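Side-chain contact in tryptophan synthase alpha-subunit (Pyrococcus furiosus, PDB 1GEQ), which catalyses the aldol cleavage of indoleglycerol phosphate to indole and glyceraldehyde 3-phosphate in the last step of tryptophan biosynthesis: residues A[42-47]-A[54-59]. Residues are numbered along the deposited sequence; the frame is centred on the assembly and turned at random.
Sequences SDPIAD and SHYRAL
Pro44 wedges between the rings of His55 and Tyr56, CB meeting the imidazole and CG and CD the phenol ring. The tightly packed part is the buried pair Pro44 and His55: Pro44 CB lies over one face of the imidazole in a CH-pi contact, 4.0 Å from the ring centroid and 19° off its normal, displaced toward the rim so that His55 ND1 is its nearest atom at 3.8 Å. Both ring nitrogens have polar partners. ND1 is hydrogen-bonded to Phe41 N, while His55 NE2 lies 2.9 Å from the O of a water that donates to Asp47 OD1 over 2.7 Å. No direct bond joins carboxylate and ring, since Asp47 OD1 stays 4.2 Å from His55 NE2; the two planes are turned 44° apart. OD1 is also bound by Tyr88 OH, a second bond consistent with holding in place a carboxylate that acts as a proton acceptor in catalysis.

On the solvent side Ser42 and Tyr56 are both exposed, and no hydrogen bond crosses here. Tyr56 has CG anti to its carbonyl carbon (chi1 -57°), which sets the ring obliquely across Pro44, where Tyr56 CE2 meets Pro44 CD at 3.7 Å. Beyond it, Leu59 presents a single methyl to the backbone of Ser42: Leu59 CD1 lies 3.5 Å from Ser42 N.

An inverse gamma turn centred on Pro44, closed by Ile45 N to Asp43 O, leads into a type I turn from Pro44 to Asp47. The loop thereby folds back against helix 49-60 of the eight-stranded TIM barrel, linking strand 35-38, which bears the other proton acceptor, Glu36, to that helix. Inward, His55 packs on Tyr10 and Thr12 of strand 6-12.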
loop_
_atom_site.group_PDB
_atom_site.type_symbol
_atom_site.label_atom_id
_atom_site.label_comp_id
_atom_site.label_asym_id
_atom_site.label_seq_id
_atom_site.Cartn_x
_atom_site.Cartn_y
_atom_site.Cartn_z
ATOM N N SER A 42 9.290 9.716 9.787
ATOM C CA SER A 42 10.532 9.568 10.543
ATOM C C SER A 42 10.621 8.330 11.431
ATOM O O SER A 42 11.720 7.862 11.722
ATOM C CB SER A 42 10.791 10.827 11.379
ATOM O OG SER A 42 9.702 11.093 12.245
ATOM N N ASP A 43 9.487 7.789 11.856
ATOM C CA ASP A 43 9.507 6.596 12.702
ATOM C C ASP A 43 8.579 5.492 12.203
ATOM O O ASP A 43 7.572 5.193 12.841
ATOM C CB ASP A 43 9.132 6.957 14.144
ATOM C CG ASP A 43 10.217 7.750 14.853
ATOM O OD1 ASP A 43 11.212 7.141 15.297
ATOM O OD2 ASP A 43 10.075 8.984 14.956
ATOM N N PRO A 44 8.904 4.873 11.051
ATOM C CA PRO A 44 8.067 3.799 10.501
ATOM C C PRO A 44 8.214 2.511 11.315
ATOM O O PRO A 44 8.684 1.500 10.802
ATOM C CB PRO A 44 8.608 3.640 9.078
ATOM C CG PRO A 44 10.074 3.945 9.254
ATOM C CD PRO A 44 10.048 5.163 10.163
ATOM N N ILE A 45 7.788 2.552 12.574
ATOM C CA ILE A 45 7.916 1.410 13.471
ATOM C C ILE A 45 7.124 0.145 13.135
ATOM O O ILE A 45 7.347 -0.893 13.750
ATOM C CB ILE A 45 7.556 1.791 14.921
ATOM C CG1 ILE A 45 6.054 2.074 15.020
ATOM C CG2 ILE A 45 8.360 3.014 15.357
ATOM C CD1 ILE A 45 5.523 2.097 16.435
ATOM N N ALA A 46 6.200 0.220 12.185
ATOM C CA ALA A 46 5.407 -0.953 11.836
ATOM C C ALA A 46 5.903 -1.620 10.561
ATOM O O ALA A 46 5.363 -2.643 10.137
ATOM C CB ALA A 46 3.936 -0.560 11.679
ATOM N N ASP A 47 6.932 -1.052 9.948
ATOM C CA ASP A 47 7.466 -1.600 8.708
ATOM C C ASP A 47 8.726 -2.423 8.879
ATOM O O ASP A 47 9.426 -2.319 9.895
ATOM C CB ASP A 47 7.756 -0.472 7.708
ATOM C CG ASP A 47 6.503 0.035 7.028
ATOM O OD1 ASP A 47 6.077 1.165 7.337
ATOM O OD2 ASP A 47 5.951 -0.708 6.190
ATOM N N SER A 54 13.702 3.043 3.069
ATOM C CA SER A 54 13.207 3.856 1.960
ATOM C C SER A 54 12.624 5.146 2.513
ATOM O O SER A 54 12.783 6.212 1.908
ATOM C CB SER A 54 12.145 3.101 1.148
ATOM O OG SER A 54 10.982 2.866 1.925
ATOM N N HIS A 55 11.948 5.053 3.656
ATOM C CA HIS A 55 11.383 6.244 4.283
ATOM C C HIS A 55 12.533 7.203 4.620
ATOM O O HIS A 55 12.434 8.406 4.418
ATOM C CB HIS A 55 10.647 5.898 5.584
ATOM C CG HIS A 55 9.268 5.352 5.390
ATOM N ND1 HIS A 55 8.165 5.866 6.035
ATOM C CD2 HIS A 55 8.815 4.316 4.641
ATOM C CE1 HIS A 55 7.093 5.174 5.698
ATOM N NE2 HIS A 55 7.459 4.227 4.852
ATOM N N TYR A 56 13.614 6.646 5.158
ATOM C CA TYR A 56 14.789 7.428 5.534
ATOM C C TYR A 56 15.424 8.108 4.319
ATOM O O TYR A 56 15.785 9.284 4.377
ATOM C CB TYR A 56 15.803 6.516 6.230
ATOM C CG TYR A 56 15.237 5.807 7.444
ATOM C CD1 TYR A 56 15.825 4.639 7.931
ATOM C CD2 TYR A 56 14.101 6.296 8.098
ATOM C CE1 TYR A 56 15.293 3.973 9.033
ATOM C CE2 TYR A 56 13.563 5.640 9.197
ATOM C CZ TYR A 56 14.162 4.481 9.660
ATOM O OH TYR A 56 13.625 3.832 10.748
ATOM N N ARG A 57 15.557 7.378 3.216
ATOM C CA ARG A 57 16.137 7.946 2.005
ATOM C C ARG A 57 15.301 9.127 1.537
ATOM O O ARG A 57 15.830 10.215 1.310
ATOM C CB ARG A 57 16.199 6.906 0.880
ATOM C CG ARG A 57 17.274 5.850 1.026
ATOM C CD ARG A 57 17.522 5.145 -0.307
ATOM N NE ARG A 57 16.367 4.367 -0.739
ATOM C CZ ARG A 57 16.112 3.121 -0.346
ATOM N NH1 ARG A 57 16.940 2.508 0.487
ATOM N NH2 ARG A 57 15.026 2.495 -0.773
ATOM N N ALA A 58 13.993 8.911 1.400
ATOM C CA ALA A 58 13.084 9.956 0.942
ATOM C C ALA A 58 13.167 11.212 1.793
ATOM O O ALA A 58 13.204 12.323 1.262
ATOM C CB ALA A 58 11.645 9.436 0.921
ATOM N N LEU A 59 13.180 11.036 3.110
ATOM C CA LEU A 59 13.253 12.174 4.005
ATOM C C LEU A 59 14.611 12.854 3.889
ATOM O O LEU A 59 14.694 14.082 3.905
ATOM C CB LEU A 59 12.979 11.739 5.447
ATOM C CG LEU A 59 11.516 11.363 5.726
ATOM C CD1 LEU A 59 11.348 10.970 7.192
ATOM C CD2 LEU A 59 10.610 12.542 5.377
HETATM O O HOH W 1 5.191 2.368 5.047
#